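Local coordinates for protein type III effector HopU1 (Pseudomonas syringae pv. tomato, PDB 3U0J) that probably transfers ADP-ribose from NAD+ to arginine side chains of target proteins, as a type III effector that the bacterium delivers into plant cells, at residues M97-S105 with T114-N122; L63-S73 with P89-M97. All coordinates share one frame; numbering follows the deposited sequence.

Interaction 1: residues M97-S105 with T114-N122; sequences MHTAQDYSS and TPLYREVNN
His98 lays one face of its imidazole over Tyr117, whose CB stands 3.7 Å from the centroid of the His98 ring, close to the ring normal, in a CH-pi contact. The two side chains cross at about a right angle. His98 CG lies anti to the backbone N (chi1 -160°), which swings the ring across the start of helix 116-126. In the plane of the imidazole, at its edge, sits Asn121 OD1, and one water is shared by His98 NE2 and Asn121 ND2. At the rim, Gln101 NE2 comes in the plane of the Tyr117 ring and gives its OH a weak, bent hydrogen bond. Between the end of helix 89-99 and the start of helix 116-126, a further water donates to Met97 O and Ala100 O and accepts from Tyr117 N.

The segments belong to the end of helix 89-99, the start of strand 103-108 and the first turns of helix 116-126; the antiparallel strands 103-108 and 111-112 turn the chain back, bringing the two segments together. Pro115 is the N-cap residue of the second helix. Just after it, Leu116 N donates to Tyr103 O at 2.8 Å, and Pro115 CA makes a CA-H...O contact of 3.2 Å with Tyr103 O. One turn further, Ser105 OG donates to the syn lone pair of Glu119 OE1 (2.6 Å). A third water accepts from Ser105 N and donates to both Thr114 O and Glu119 OE1.

His98 is positioned from outside by His147, hydrogen-bonded to His98 ND1, and by Phe197, edge-to-face with its ring.

Interaction 2: residues L63-S73 with P89-M97; sequences LSIDDLMDKFS and PEECSAIYM
Phe72, just beyond the end of helix 65-71, and Tyr96 carry the aromatic contacts between 63-73 and helix 89-99. Cys92 CB lies over one face of the Phe72 ring in a CH-pi contact, and Cys92 SG adds an oblique sulfur-aromatic contact 4.5 Å from the Phe72 centroid. Leu68 CD2 covers a face of Tyr96, 3.8 Å from the Tyr96 centroid and 14° off its normal. Tyr96 CG is anti to the backbone N (chi1 -174°), which carries the ring out to Leu68 and to Leu63 CD1.

Aliphatic packing fills in around the rings. Leu68 CD1 meets Met97 CG at 3.8 Å, and Ile65 CD1 rests on Ser93 CB at 3.8 Å. Met69, bent at chi2 and chi3, curls its methyl group against Pro89 and Glu90, while Phe72 CB faces Pro89 CB.

No hydrogen bond crosses the contact. Within one segment, Ser93 OG donates to Pro89 O at 2.8 Å from above the carbonyl plane; Ser93 N reaches the same oxygen from its other face. Ser64 and Asp67 form a capping box that starts helix 65-71. Outside partners are Tyr103, bonded to Leu63 O, and Arg78, bonded to Phe72 O.

The axes of helix 65-71 and helix 89-97 come within 8.6 Å, their N-to-C directions 121° apart. Shape and apolar contact join them, and the bond to Pro89 O satisfies the Ser93 hydroxyl, consistent with its place beside Ile65, Leu68 and Met69.

Overall arrangement
The two contacts run in series along the chain: interaction 2 (63-73 with 89-97) closes before interaction 1 (97-105 with 114-122) opens, and their centres lie about 15 Å apart. Helix 89-99 serves both, and Met97 belongs to each. Interaction 2 packs helix 65-71 onto this helix, and interaction 1 brings helix 116-126 against its end. Tyr103 joins them directly, its OH probably hydrogen-bonded to Leu63 O and packed against Tyr96. Both sit in the mainly helical part of the chain that precedes most of its sheet strands. Helix 89-99 thus bridges helix 65-71 and helix 116-126, tying this helical part together.

Interaction 1: residues M97-S105 with T114-N122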
# COMPACT_ATOMS: atom_id res chain seq x y z
N MET A 97 -3.41 -9.61 -0.57
CA MET A 97 -4.09 -9.39 -1.84
C MET A 97 -3.75 -8.03 -2.42
O MET A 97 -3.69 -7.87 -3.64
CB MET A 97 -5.60 -9.53 -1.68
CG MET A 97 -6.05 -10.96 -1.50
SD MET A 97 -7.82 -11.09 -1.19
CE MET A 97 -8.09 -12.57 -2.13
N HIS A 98 -3.50 -7.05 -1.56
CA HIS A 98 -3.12 -5.72 -2.04
C HIS A 98 -1.68 -5.66 -2.59
O HIS A 98 -1.38 -4.82 -3.45
CB HIS A 98 -3.30 -4.70 -0.94
CG HIS A 98 -3.39 -3.29 -1.43
ND1 HIS A 98 -4.57 -2.73 -1.88
CD2 HIS A 98 -2.46 -2.31 -1.52
CE1 HIS A 98 -4.36 -1.47 -2.23
NE2 HIS A 98 -3.08 -1.19 -2.01
N THR A 99 -0.79 -6.53 -2.11
CA THR A 99 0.61 -6.51 -2.53
C THR A 99 0.84 -7.43 -3.73
O THR A 99 1.96 -7.53 -4.25
CB THR A 99 1.56 -6.98 -1.41
OG1 THR A 99 1.28 -8.35 -1.07
CG2 THR A 99 1.42 -6.10 -0.19
N ALA A 100 -0.23 -8.09 -4.16
CA ALA A 100 -0.13 -9.09 -5.21
C ALA A 100 -0.53 -8.53 -6.56
O ALA A 100 -1.10 -7.45 -6.65
CB ALA A 100 -0.99 -10.31 -4.88
N GLN A 101 -0.26 -9.30 -7.60
CA GLN A 101 -0.52 -8.85 -8.95
C GLN A 101 -1.55 -9.78 -9.57
O GLN A 101 -1.83 -9.65 -10.76
CB GLN A 101 0.77 -8.93 -9.75
CG GLN A 101 1.15 -7.69 -10.50
CD GLN A 101 1.61 -6.53 -9.60
OE1 GLN A 101 2.23 -6.73 -8.55
NE2 GLN A 101 1.30 -5.30 -10.03
N ASP A 102 -2.12 -10.70 -8.77
CA ASP A 102 -2.94 -11.80 -9.29
C ASP A 102 -4.42 -11.67 -9.15
O ASP A 102 -5.13 -12.56 -9.60
CB ASP A 102 -2.64 -13.09 -8.57
CG ASP A 102 -1.19 -13.31 -8.35
OD1 ASP A 102 -0.40 -12.93 -9.25
OD2 ASP A 102 -0.85 -13.88 -7.28
N TYR A 103 -4.92 -10.63 -8.49
CA TYR A 103 -6.38 -10.52 -8.29
C TYR A 103 -6.93 -9.31 -9.03
O TYR A 103 -6.27 -8.27 -9.11
CB TYR A 103 -6.74 -10.44 -6.80
CG TYR A 103 -6.02 -11.46 -5.99
CD1 TYR A 103 -6.52 -12.74 -5.88
CD2 TYR A 103 -4.81 -11.18 -5.38
CE1 TYR A 103 -5.86 -13.69 -5.17
CE2 TYR A 103 -4.14 -12.13 -4.67
CZ TYR A 103 -4.68 -13.39 -4.56
OH TYR A 103 -4.03 -14.38 -3.85
N SER A 104 -8.13 -9.47 -9.58
CA SER A 104 -8.86 -8.36 -10.15
C SER A 104 -10.35 -8.55 -9.88
O SER A 104 -10.84 -9.69 -9.80
CB SER A 104 -8.58 -8.22 -11.65
OG SER A 104 -9.46 -7.29 -12.25
N SER A 105 -11.06 -7.44 -9.71
CA SER A 105 -12.51 -7.47 -9.61
C SER A 105 -13.10 -8.01 -10.90
O SER A 105 -14.18 -8.59 -10.89
CB SER A 105 -13.04 -6.07 -9.41
OG SER A 105 -12.60 -5.23 -10.47
N THR A 114 -7.72 -5.37 -14.41
CA THR A 114 -6.77 -4.50 -13.73
C THR A 114 -6.61 -5.03 -12.30
O THR A 114 -7.59 -5.33 -11.63
CB THR A 114 -7.33 -3.06 -13.69
OG1 THR A 114 -7.59 -2.59 -15.02
CG2 THR A 114 -6.38 -2.09 -12.97
N PRO A 115 -5.36 -5.15 -11.82
CA PRO A 115 -5.07 -5.67 -10.48
C PRO A 115 -5.75 -4.88 -9.37
O PRO A 115 -5.88 -3.66 -9.44
CB PRO A 115 -3.55 -5.50 -10.35
CG PRO A 115 -3.06 -5.46 -11.74
CD PRO A 115 -4.14 -4.81 -12.56
N LEU A 116 -6.17 -5.59 -8.32
CA LEU A 116 -6.90 -5.00 -7.22
C LEU A 116 -6.26 -3.71 -6.64
O LEU A 116 -6.95 -2.69 -6.46
CB LEU A 116 -7.11 -6.04 -6.12
CG LEU A 116 -7.90 -5.56 -4.90
CD1 LEU A 116 -9.35 -5.43 -5.23
CD2 LEU A 116 -7.75 -6.53 -3.79
N TYR A 117 -4.97 -3.75 -6.36
CA TYR A 117 -4.33 -2.62 -5.69
C TYR A 117 -4.42 -1.39 -6.56
O TYR A 117 -4.56 -0.26 -6.06
CB TYR A 117 -2.87 -2.91 -5.35
CG TYR A 117 -1.92 -2.89 -6.53
CD1 TYR A 117 -1.34 -1.70 -6.96
CD2 TYR A 117 -1.58 -4.05 -7.20
CE1 TYR A 117 -0.47 -1.68 -8.03
CE2 TYR A 117 -0.72 -4.04 -8.27
CZ TYR A 117 -0.17 -2.85 -8.68
OH TYR A 117 0.69 -2.84 -9.75
N ARG A 118 -4.35 -1.58 -7.87
CA ARG A 118 -4.43 -0.43 -8.76
C ARG A 118 -5.83 0.15 -8.85
O ARG A 118 -6.00 1.35 -8.84
CB ARG A 118 -3.92 -0.78 -10.15
CG ARG A 118 -3.62 0.45 -11.00
CD ARG A 118 -2.97 0.01 -12.27
NE ARG A 118 -1.65 -0.57 -12.05
CZ ARG A 118 -0.59 0.15 -11.69
NH1 ARG A 118 -0.72 1.46 -11.46
NH2 ARG A 118 0.60 -0.44 -11.54
N GLU A 119 -6.84 -0.70 -8.93
CA GLU A 119 -8.21 -0.23 -9.00
C GLU A 119 -8.54 0.54 -7.73
O GLU A 119 -9.16 1.60 -7.77
CB GLU A 119 -9.18 -1.39 -9.19
CG GLU A 119 -10.64 -0.98 -9.23
CD GLU A 119 -11.57 -2.15 -9.51
OE1 GLU A 119 -11.08 -3.30 -9.61
OE2 GLU A 119 -12.80 -1.92 -9.65
N VAL A 120 -8.08 0.01 -6.59
CA VAL A 120 -8.35 0.61 -5.29
C VAL A 120 -7.61 1.92 -5.10
O VAL A 120 -8.20 2.94 -4.78
CB VAL A 120 -8.03 -0.36 -4.13
CG1 VAL A 120 -7.93 0.39 -2.81
CG2 VAL A 120 -9.09 -1.44 -4.05
N ASN A 121 -6.30 1.89 -5.34
CA ASN A 121 -5.47 3.09 -5.24
C ASN A 121 -6.02 4.17 -6.14
O ASN A 121 -6.23 5.30 -5.68
CB ASN A 121 -4.02 2.78 -5.60
CG ASN A 121 -3.29 2.04 -4.50
OD1 ASN A 121 -3.82 1.85 -3.41
ND2 ASN A 121 -2.07 1.62 -4.79
N ASN A 122 -6.27 3.83 -7.40
CA ASN A 122 -6.83 4.80 -8.33
C ASN A 122 -8.16 5.37 -7.86
O ASN A 122 -8.39 6.58 -7.94
CB ASN A 122 -6.93 4.20 -9.74
CG ASN A 122 -5.65 4.38 -10.53
OD1 ASN A 122 -4.63 4.75 -9.97
ND2 ASN A 122 -5.70 4.13 -11.82
O HOH W 1 -3.78 -6.80 -6.04
O HOH W 2 -0.54 0.44 -2.70
O HOH W 3 -9.34 -5.14 -9.61

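Interaction 2: residues L63-S73 with P89-M97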
# COMPACT_ATOMS: atom_id res chain seq x y z
N LEU A 63 -3.73 -18.12 -5.08
CA LEU A 63 -4.31 -18.44 -3.79
C LEU A 63 -5.65 -17.78 -3.63
O LEU A 63 -5.72 -16.55 -3.69
CB LEU A 63 -3.40 -17.94 -2.68
CG LEU A 63 -2.09 -18.71 -2.54
CD1 LEU A 63 -1.31 -18.18 -1.35
CD2 LEU A 63 -2.37 -20.20 -2.40
N SER A 64 -6.69 -18.57 -3.38
CA SER A 64 -8.02 -18.00 -3.15
C SER A 64 -8.16 -17.48 -1.72
O SER A 64 -7.28 -17.67 -0.87
CB SER A 64 -9.11 -19.03 -3.42
OG SER A 64 -8.99 -20.13 -2.53
N ILE A 65 -9.27 -16.82 -1.45
CA ILE A 65 -9.46 -16.30 -0.12
C ILE A 65 -9.44 -17.46 0.87
O ILE A 65 -8.94 -17.33 1.98
CB ILE A 65 -10.74 -15.45 -0.02
CG1 ILE A 65 -10.84 -14.76 1.35
CG2 ILE A 65 -11.97 -16.29 -0.27
CD1 ILE A 65 -9.58 -14.03 1.79
N ASP A 66 -9.97 -18.62 0.48
CA ASP A 66 -9.97 -19.77 1.37
C ASP A 66 -8.52 -20.20 1.62
O ASP A 66 -8.10 -20.37 2.76
CB ASP A 66 -10.81 -20.92 0.83
CG ASP A 66 -12.30 -20.63 0.88
OD1 ASP A 66 -12.71 -19.75 1.66
OD2 ASP A 66 -13.06 -21.29 0.13
N ASP A 67 -7.75 -20.38 0.55
CA ASP A 67 -6.33 -20.64 0.71
C ASP A 67 -5.65 -19.61 1.62
O ASP A 67 -4.78 -19.96 2.42
CB ASP A 67 -5.64 -20.65 -0.65
CG ASP A 67 -6.16 -21.72 -1.57
OD1 ASP A 67 -6.58 -22.80 -1.07
OD2 ASP A 67 -6.15 -21.48 -2.80
N LEU A 68 -6.02 -18.35 1.51
CA LEU A 68 -5.38 -17.34 2.34
C LEU A 68 -5.85 -17.43 3.78
O LEU A 68 -5.04 -17.37 4.71
CB LEU A 68 -5.63 -15.94 1.80
CG LEU A 68 -4.88 -15.67 0.51
CD1 LEU A 68 -5.26 -14.31 -0.01
CD2 LEU A 68 -3.37 -15.81 0.73
N MET A 69 -7.17 -17.58 3.95
CA MET A 69 -7.80 -17.67 5.26
C MET A 69 -7.15 -18.81 6.00
O MET A 69 -7.11 -18.86 7.23
CB MET A 69 -9.30 -17.90 5.12
CG MET A 69 -10.08 -16.63 4.76
SD MET A 69 -10.43 -15.61 6.18
CE MET A 69 -9.18 -14.44 5.98
N ASP A 70 -6.60 -19.73 5.23
CA ASP A 70 -6.01 -20.90 5.82
C ASP A 70 -4.55 -20.62 6.22
O ASP A 70 -4.15 -20.86 7.35
CB ASP A 70 -6.12 -22.06 4.86
CG ASP A 70 -5.83 -23.35 5.53
OD1 ASP A 70 -6.56 -23.65 6.52
OD2 ASP A 70 -4.88 -24.04 5.10
N LYS A 71 -3.77 -20.09 5.30
CA LYS A 71 -2.38 -19.86 5.62
C LYS A 71 -2.28 -18.82 6.74
O LYS A 71 -1.36 -18.87 7.56
CB LYS A 71 -1.57 -19.47 4.37
CG LYS A 71 -1.10 -18.03 4.27
CD LYS A 71 -0.04 -17.89 3.19
CE LYS A 71 0.93 -16.75 3.47
NZ LYS A 71 2.36 -17.21 3.38
N PHE A 72 -3.23 -17.89 6.79
CA PHE A 72 -3.16 -16.81 7.77
C PHE A 72 -3.91 -17.07 9.08
O PHE A 72 -3.95 -16.22 9.96
CB PHE A 72 -3.56 -15.47 7.14
CG PHE A 72 -2.50 -14.91 6.22
CD1 PHE A 72 -2.79 -14.59 4.89
CD2 PHE A 72 -1.20 -14.72 6.68
CE1 PHE A 72 -1.82 -14.09 4.04
CE2 PHE A 72 -0.24 -14.21 5.83
CZ PHE A 72 -0.55 -13.89 4.50
N SER A 73 -4.47 -18.27 9.21
CA SER A 73 -5.13 -18.67 10.45
C SER A 73 -4.29 -19.77 11.05
O SER A 73 -4.39 -20.07 12.23
CB SER A 73 -6.56 -19.17 10.17
OG SER A 73 -6.56 -20.39 9.45
N PRO A 89 -7.00 -12.96 10.28
CA PRO A 89 -6.66 -13.55 8.98
C PRO A 89 -7.22 -12.72 7.82
O PRO A 89 -6.60 -12.59 6.77
CB PRO A 89 -7.32 -14.91 9.03
CG PRO A 89 -7.37 -15.25 10.46
CD PRO A 89 -7.60 -13.96 11.18
N GLU A 90 -8.40 -12.16 8.02
CA GLU A 90 -8.99 -11.31 7.00
C GLU A 90 -8.07 -10.11 6.74
O GLU A 90 -7.96 -9.64 5.61
CB GLU A 90 -10.42 -10.88 7.40
CG GLU A 90 -11.44 -12.02 7.46
CD GLU A 90 -11.45 -12.82 8.79
OE1 GLU A 90 -10.53 -12.66 9.63
OE2 GLU A 90 -12.41 -13.60 9.01
N GLU A 91 -7.37 -9.65 7.77
CA GLU A 91 -6.49 -8.51 7.62
C GLU A 91 -5.19 -8.91 6.93
O GLU A 91 -4.72 -8.23 6.00
CB GLU A 91 -6.22 -7.84 8.97
CG GLU A 91 -7.36 -6.94 9.39
CD GLU A 91 -7.57 -6.86 10.89
OE1 GLU A 91 -6.94 -7.66 11.63
OE2 GLU A 91 -8.35 -5.99 11.33
N CYS A 92 -4.62 -10.02 7.35
CA CYS A 92 -3.45 -10.53 6.64
C CYS A 92 -3.77 -10.66 5.16
O CYS A 92 -3.00 -10.21 4.32
CB CYS A 92 -3.00 -11.86 7.21
SG CYS A 92 -2.39 -11.70 8.88
N SER A 93 -4.91 -11.27 4.86
CA SER A 93 -5.35 -11.51 3.49
C SER A 93 -5.49 -10.21 2.69
O SER A 93 -5.14 -10.15 1.51
CB SER A 93 -6.67 -12.29 3.46
OG SER A 93 -6.54 -13.52 4.15
N ALA A 94 -6.03 -9.17 3.33
CA ALA A 94 -6.19 -7.90 2.67
C ALA A 94 -4.80 -7.36 2.33
O ALA A 94 -4.57 -6.88 1.22
CB ALA A 94 -6.95 -6.96 3.53
N ILE A 95 -3.85 -7.45 3.25
CA ILE A 95 -2.51 -6.97 2.92
C ILE A 95 -1.94 -7.80 1.77
O ILE A 95 -1.47 -7.25 0.77
CB ILE A 95 -1.55 -7.10 4.08
CG1 ILE A 95 -1.89 -6.11 5.18
CG2 ILE A 95 -0.13 -6.89 3.60
CD1 ILE A 95 -1.16 -6.42 6.46
N TYR A 96 -1.99 -9.12 1.91
CA TYR A 96 -1.49 -10.01 0.87
C TYR A 96 -2.08 -9.65 -0.49
O TYR A 96 -1.34 -9.40 -1.44
CB TYR A 96 -1.81 -11.47 1.21
CG TYR A 96 -1.21 -12.48 0.26
CD1 TYR A 96 -1.85 -12.80 -0.94
CD2 TYR A 96 -0.03 -13.15 0.57
CE1 TYR A 96 -1.31 -13.74 -1.81
CE2 TYR A 96 0.51 -14.09 -0.29
CZ TYR A 96 -0.12 -14.38 -1.48
OH TYR A 96 0.43 -15.32 -2.35
N MET A 97 -3.41 -9.61 -0.57
CA MET A 97 -4.09 -9.39 -1.84
C MET A 97 -3.75 -8.03 -2.42
O MET A 97 -3.69 -7.87 -3.64
CB MET A 97 -5.60 -9.53 -1.68
CG MET A 97 -6.05 -10.96 -1.50
SD MET A 97 -7.82 -11.09 -1.19
CE MET A 97 -8.09 -12.57 -2.13